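Local coordinates for protein cyclohexadienyl dehydratase (Synthetic construct, PDB 5JOS) that probably catalyses the dehydration and decarboxylation of prephenate to phenylpyruvate and of arogenate to phenylalanine, on a periplasmic solute-binding protein fold, at residues L25-T30 with D51-L56; P72-D77 with D81-A86. All coordinates share one frame; numbering follows the deposited sequence.

Contact 1: L25-T30 with D51-L56; sequences LRVGTT and DVAKSL
L25 and V27 of strand 24-29 pack against L56 and A53 of helix 48-60, the strand-to-helix packing of a beta-alpha-beta crossover that continues into the parallel strand 63-68 in this periplasmic binding protein fold. The axes of 25-29 and 51-56 run nearly antiparallel (161°) and approach to 9.8 Å. The two leucine side chains cross at about a right angle. L25 holds CG anti to its own backbone N (chi1 176°), and of its two methyls CD2 does the touching, lying across the CG-CD2 bond of L56, with CD2 of L25 3.9 Å from CG of L56. CD1 of L25 turns back from the helix. V27 meets the helix with a forked end: its CG2 is 4.1 Å from A53 CB and its CG1 4.2 Å from the same carbon, so the small alanine faces both branches. No hydrogen bond crosses this buried, wholly apolar interface. V64 and F66 of strand 63-68 touch V27, and F66 also touches A53; F220 of helix 218-233 covers L25. Along the strand the side chains of L25 and V27 also touch, L25 CD2 lying 3.7 Å from V27 CG2.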
loop_
_atom_site.group_PDB
_atom_site.type_symbol
_atom_site.label_atom_id
_atom_site.label_comp_id
_atom_site.label_asym_id
_atom_site.label_seq_id
_atom_site.Cartn_x
_atom_site.Cartn_y
_atom_site.Cartn_z
ATOM N N LEU A 25 6.525 -15.912 -15.189
ATOM C CA LEU A 25 5.673 -14.747 -14.953
ATOM C C LEU A 25 6.543 -13.540 -15.057
ATOM O O LEU A 25 7.487 -13.416 -14.317
ATOM C CB LEU A 25 5.028 -14.777 -13.617
ATOM C CG LEU A 25 4.185 -13.532 -13.273
ATOM C CD1 LEU A 25 2.945 -13.427 -14.157
ATOM C CD2 LEU A 25 3.773 -13.599 -11.830
ATOM N N ARG A 26 6.237 -12.658 -16.009
ATOM C CA ARG A 26 6.957 -11.431 -16.159
ATOM C C ARG A 26 6.263 -10.341 -15.329
ATOM O O ARG A 26 5.139 -9.988 -15.587
ATOM C CB ARG A 26 7.005 -11.024 -17.629
ATOM C CG ARG A 26 7.558 -12.132 -18.563
ATOM C CD ARG A 26 7.436 -11.803 -20.078
ATOM N NE ARG A 26 6.030 -11.503 -20.334
ATOM C CZ ARG A 26 5.522 -10.648 -21.242
ATOM N NH1 ARG A 26 6.279 -9.969 -22.124
ATOM N NH2 ARG A 26 4.211 -10.479 -21.278
ATOM N N VAL A 27 6.986 -9.845 -14.338
ATOM C CA VAL A 27 6.507 -8.861 -13.421
ATOM C C VAL A 27 7.229 -7.525 -13.625
ATOM O O VAL A 27 8.419 -7.388 -13.450
ATOM C CB VAL A 27 6.772 -9.325 -12.002
ATOM C CG1 VAL A 27 6.382 -8.252 -11.060
ATOM C CG2 VAL A 27 5.979 -10.582 -11.682
ATOM N N GLY A 28 6.482 -6.541 -14.054
ATOM C CA GLY A 28 7.023 -5.245 -14.197
ATOM C C GLY A 28 7.172 -4.562 -12.839
ATOM O O GLY A 28 6.256 -4.546 -12.037
ATOM N N THR A 29 8.325 -3.967 -12.592
ATOM C CA THR A 29 8.533 -3.291 -11.302
ATOM C C THR A 29 9.569 -2.184 -11.438
ATOM O O THR A 29 10.486 -2.267 -12.293
ATOM C CB THR A 29 8.853 -4.354 -10.219
ATOM O OG1 THR A 29 8.533 -3.846 -8.914
ATOM C CG2 THR A 29 10.329 -4.733 -10.301
ATOM N N THR A 30 9.475 -1.136 -10.598
ATOM C CA THR A 30 10.387 0.032 -10.752
ATOM C C THR A 30 11.659 -0.070 -9.969
ATOM O O THR A 30 12.651 0.493 -10.396
ATOM C CB THR A 30 9.695 1.368 -10.448
ATOM O OG1 THR A 30 9.252 1.427 -9.073
ATOM C CG2 THR A 30 8.483 1.487 -11.346
ATOM N N ASP A 51 8.470 -9.927 -2.675
ATOM C CA ASP A 51 8.045 -11.106 -1.999
ATOM C C ASP A 51 6.700 -11.616 -2.595
ATOM O O ASP A 51 6.478 -12.829 -2.753
ATOM C CB ASP A 51 7.840 -10.849 -0.516
ATOM C CG ASP A 51 9.101 -10.718 0.248
ATOM O OD1 ASP A 51 10.199 -10.824 -0.338
ATOM O OD2 ASP A 51 8.998 -10.606 1.506
ATOM N N VAL A 52 5.728 -10.736 -2.777
ATOM C CA VAL A 52 4.391 -11.182 -3.278
ATOM C C VAL A 52 4.529 -11.754 -4.705
ATOM O O VAL A 52 3.970 -12.762 -5.027
ATOM C CB VAL A 52 3.429 -9.979 -3.351
ATOM C CG1 VAL A 52 2.103 -10.323 -3.960
ATOM C CG2 VAL A 52 3.164 -9.385 -1.990
ATOM N N ALA A 53 5.301 -11.089 -5.550
ATOM C CA ALA A 53 5.518 -11.555 -6.892
ATOM C C ALA A 53 5.999 -12.987 -6.915
ATOM O O ALA A 53 5.548 -13.767 -7.714
ATOM C CB ALA A 53 6.526 -10.689 -7.599
ATOM N N LYS A 54 6.936 -13.333 -6.032
ATOM C CA LYS A 54 7.453 -14.660 -6.000
ATOM C C LYS A 54 6.428 -15.624 -5.583
ATOM O O LYS A 54 6.372 -16.725 -6.040
ATOM C CB LYS A 54 8.608 -14.774 -5.015
ATOM C CG LYS A 54 9.752 -14.013 -5.595
ATOM C CD LYS A 54 10.907 -13.967 -4.619
ATOM C CE LYS A 54 12.050 -13.313 -5.375
ATOM N NZ LYS A 54 13.130 -13.031 -4.394
ATOM N N SER A 55 5.613 -15.230 -4.661
ATOM C CA SER A 55 4.561 -16.135 -4.235
ATOM C C SER A 55 3.445 -16.294 -5.339
ATOM O O SER A 55 2.940 -17.389 -5.565
ATOM C CB SER A 55 4.117 -15.595 -2.872
ATOM O OG SER A 55 2.919 -16.185 -2.564
ATOM N N LEU A 56 3.155 -15.258 -6.126
ATOM C CA LEU A 56 2.248 -15.460 -7.248
ATOM C C LEU A 56 2.820 -16.447 -8.276
ATOM O O LEU A 56 2.145 -17.368 -8.690
ATOM C CB LEU A 56 1.909 -14.149 -7.928
ATOM C CG LEU A 56 0.970 -14.177 -9.141
ATOM C CD1 LEU A 56 -0.323 -14.898 -8.792
ATOM C CD2 LEU A 56 0.632 -12.742 -9.602
#

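Contact 2: P72-D77 with D81-A86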
loop_
_atom_site.group_PDB
_atom_site.type_symbol
_atom_site.label_atom_id
_atom_site.label_comp_id
_atom_site.label_asym_id
_atom_site.label_seq_id
_atom_site.Cartn_x
_atom_site.Cartn_y
_atom_site.Cartn_z
ATOM N N PRO A 72 7.441 6.845 -15.669
ATOM C CA PRO A 72 7.119 7.461 -16.926
ATOM C C PRO A 72 6.776 6.468 -18.019
ATOM O O PRO A 72 6.110 6.820 -18.911
ATOM C CB PRO A 72 8.442 8.166 -17.332
ATOM C CG PRO A 72 9.044 8.506 -16.007
ATOM C CD PRO A 72 8.808 7.247 -15.248
ATOM N N THR A 73 7.216 5.235 -17.953
ATOM C CA THR A 73 6.882 4.292 -19.025
ATOM C C THR A 73 6.035 3.139 -18.540
ATOM O O THR A 73 5.820 2.173 -19.259
ATOM C CB THR A 73 8.172 3.678 -19.571
ATOM O OG1 THR A 73 8.864 3.084 -18.486
ATOM C CG2 THR A 73 9.036 4.747 -20.237
ATOM N N LEU A 74 5.550 3.212 -17.316
ATOM C CA LEU A 74 4.835 2.076 -16.749
ATOM C C LEU A 74 3.636 1.687 -17.606
ATOM O O LEU A 74 3.352 0.501 -17.831
ATOM C CB LEU A 74 4.293 2.488 -15.417
ATOM C CG LEU A 74 3.493 1.498 -14.603
ATOM C CD1 LEU A 74 4.387 0.312 -14.200
ATOM C CD2 LEU A 74 2.906 2.143 -13.347
ATOM N N MET A 75 2.878 2.698 -18.021
ATOM C CA MET A 75 1.614 2.427 -18.662
ATOM C C MET A 75 1.891 1.972 -20.073
ATOM O O MET A 75 1.226 1.045 -20.518
ATOM C CB MET A 75 0.659 3.658 -18.654
ATOM C CG MET A 75 0.240 4.171 -17.248
ATOM S SD MET A 75 -0.269 2.711 -16.219
ATOM C CE MET A 75 -1.479 1.993 -17.419
ATOM N N SER A 76 2.842 2.601 -20.766
ATOM C CA SER A 76 3.074 2.196 -22.168
ATOM C C SER A 76 3.775 0.841 -22.223
ATOM O O SER A 76 3.436 0.039 -23.081
ATOM C CB SER A 76 3.808 3.278 -22.994
ATOM O OG SER A 76 5.009 3.527 -22.352
ATOM N N ASP A 77 4.713 0.559 -21.310
ATOM C CA ASP A 77 5.284 -0.785 -21.207
ATOM C C ASP A 77 4.208 -1.833 -20.993
ATOM O O ASP A 77 4.159 -2.875 -21.658
ATOM C CB ASP A 77 6.295 -0.904 -20.072
ATOM C CG ASP A 77 7.561 -0.180 -20.379
ATOM O OD1 ASP A 77 7.711 0.283 -21.525
ATOM O OD2 ASP A 77 8.362 0.031 -19.465
ATOM N N ASP A 81 2.916 -4.920 -23.795
ATOM C CA ASP A 81 3.117 -6.313 -23.423
ATOM C C ASP A 81 4.627 -6.646 -23.040
ATOM O O ASP A 81 5.149 -7.746 -23.345
ATOM C CB ASP A 81 2.563 -7.198 -24.582
ATOM C CG ASP A 81 2.496 -8.651 -24.233
ATOM O OD1 ASP A 81 2.332 -9.037 -23.035
ATOM O OD2 ASP A 81 2.675 -9.421 -25.171
ATOM N N LYS A 82 5.302 -5.706 -22.380
ATOM C CA LYS A 82 6.639 -5.913 -21.784
ATOM C C LYS A 82 6.620 -6.855 -20.597
ATOM O O LYS A 82 7.633 -7.351 -20.192
ATOM C CB LYS A 82 7.223 -4.575 -21.310
ATOM C CG LYS A 82 8.189 -3.879 -22.242
ATOM C CD LYS A 82 7.558 -3.739 -23.602
ATOM C CE LYS A 82 8.590 -3.790 -24.728
ATOM N NZ LYS A 82 9.529 -2.640 -24.656
ATOM N N PHE A 83 5.489 -7.000 -19.929
ATOM C CA PHE A 83 5.392 -7.844 -18.749
ATOM C C PHE A 83 3.943 -8.192 -18.554
ATOM O O PHE A 83 3.104 -7.593 -19.191
ATOM C CB PHE A 83 6.002 -7.197 -17.494
ATOM C CG PHE A 83 5.685 -5.714 -17.341
ATOM C CD1 PHE A 83 4.445 -5.314 -16.935
ATOM C CD2 PHE A 83 6.628 -4.767 -17.666
ATOM C CE1 PHE A 83 4.158 -3.956 -16.774
ATOM C CE2 PHE A 83 6.378 -3.421 -17.496
ATOM C CZ PHE A 83 5.134 -3.018 -17.068
ATOM N N ASP A 84 3.641 -9.145 -17.692
ATOM C CA ASP A 84 2.269 -9.649 -17.572
ATOM C C ASP A 84 1.495 -8.905 -16.506
ATOM O O ASP A 84 0.264 -8.856 -16.517
ATOM C CB ASP A 84 2.336 -11.115 -17.162
ATOM C CG ASP A 84 3.059 -11.989 -18.210
ATOM O OD1 ASP A 84 2.628 -11.946 -19.356
ATOM O OD2 ASP A 84 4.084 -12.621 -17.906
ATOM N N ILE A 85 2.221 -8.327 -15.541
ATOM C CA ILE A 85 1.583 -7.704 -14.425
ATOM C C ILE A 85 2.620 -6.762 -13.812
ATOM O O ILE A 85 3.868 -7.060 -13.757
ATOM C CB ILE A 85 1.126 -8.744 -13.439
ATOM C CG1 ILE A 85 0.402 -8.140 -12.235
ATOM C CG2 ILE A 85 2.311 -9.536 -12.895
ATOM C CD1 ILE A 85 -0.370 -9.211 -11.411
ATOM N N ALA A 86 2.117 -5.619 -13.347
ATOM C CA ALA A 86 2.942 -4.670 -12.609
ATOM C C ALA A 86 2.731 -4.799 -11.110
ATOM O O ALA A 86 1.604 -4.653 -10.656
ATOM C CB ALA A 86 2.662 -3.294 -13.082
#
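D77, near the end of helix 74-79, meets both K82 and F83 just after the chain has turned back. A Schellman motif ends the helix, with D81 at C-prime in a positive-phi conformation (58°). Its hallmark bond runs from K82 N to D77 O, 3.1 Å long and nearly straight at the hydrogen (168°), with the donor tilted out of the carbonyl plane. The base of the K82 side chain lies against D77: its CB is 3.5 Å from D77 O, and its CG lies 4.1 Å from D77 CB. The lysine chain is bent at chi2, chi3 and chi4, and its NZ remains 4.7 Å from D77 OD1, too far for the charged atoms to touch. F83 turns its ring back toward the helix by placing CG between its backbone N and carbonyl carbon (chi1 41°). CE2 of the ring comes within 3.6 Å of D77 CB, approached obliquely, and CZ within 4.0 Å of L74 O. Deeper in, L74 CD1 rests 4.2 Å from A86 CB, on strand 85-86. The polar ends look elsewhere: D77 OD2 hydrogen-bonds T69 OG1, while D81 OD1 forms a salt bridge with R26. The contact thus divides its chemistry, one backbone bond crossing the contact at the turn, carbon atoms of D77, L74, F83 and A86 filling the inner side, and the carboxylates engaged outside it; any attraction between D77 and K82 is probably a modest, through-space one.

From the N terminus, strand 24-29 comes first, and contact 1 closes the excursion that ends on helix 48-60. The chain then lays strand 63-68 along one edge of strand 24-29 before helix 74-79 begins. Contact 2 follows in series, closing the tight turn from that helix into strand 85-86, which lines the other edge of strand 24-29. Helices 48-60 and 74-79 lie on opposite faces of one parallel sheet. The two contacts meet on this shared strand: G28 N lies 2.7 Å from I85 O, a probable hydrogen bond, and R26 NH2 forms a salt bridge with D84 OD1. F83 packs its ring carbon CG against G28 CA.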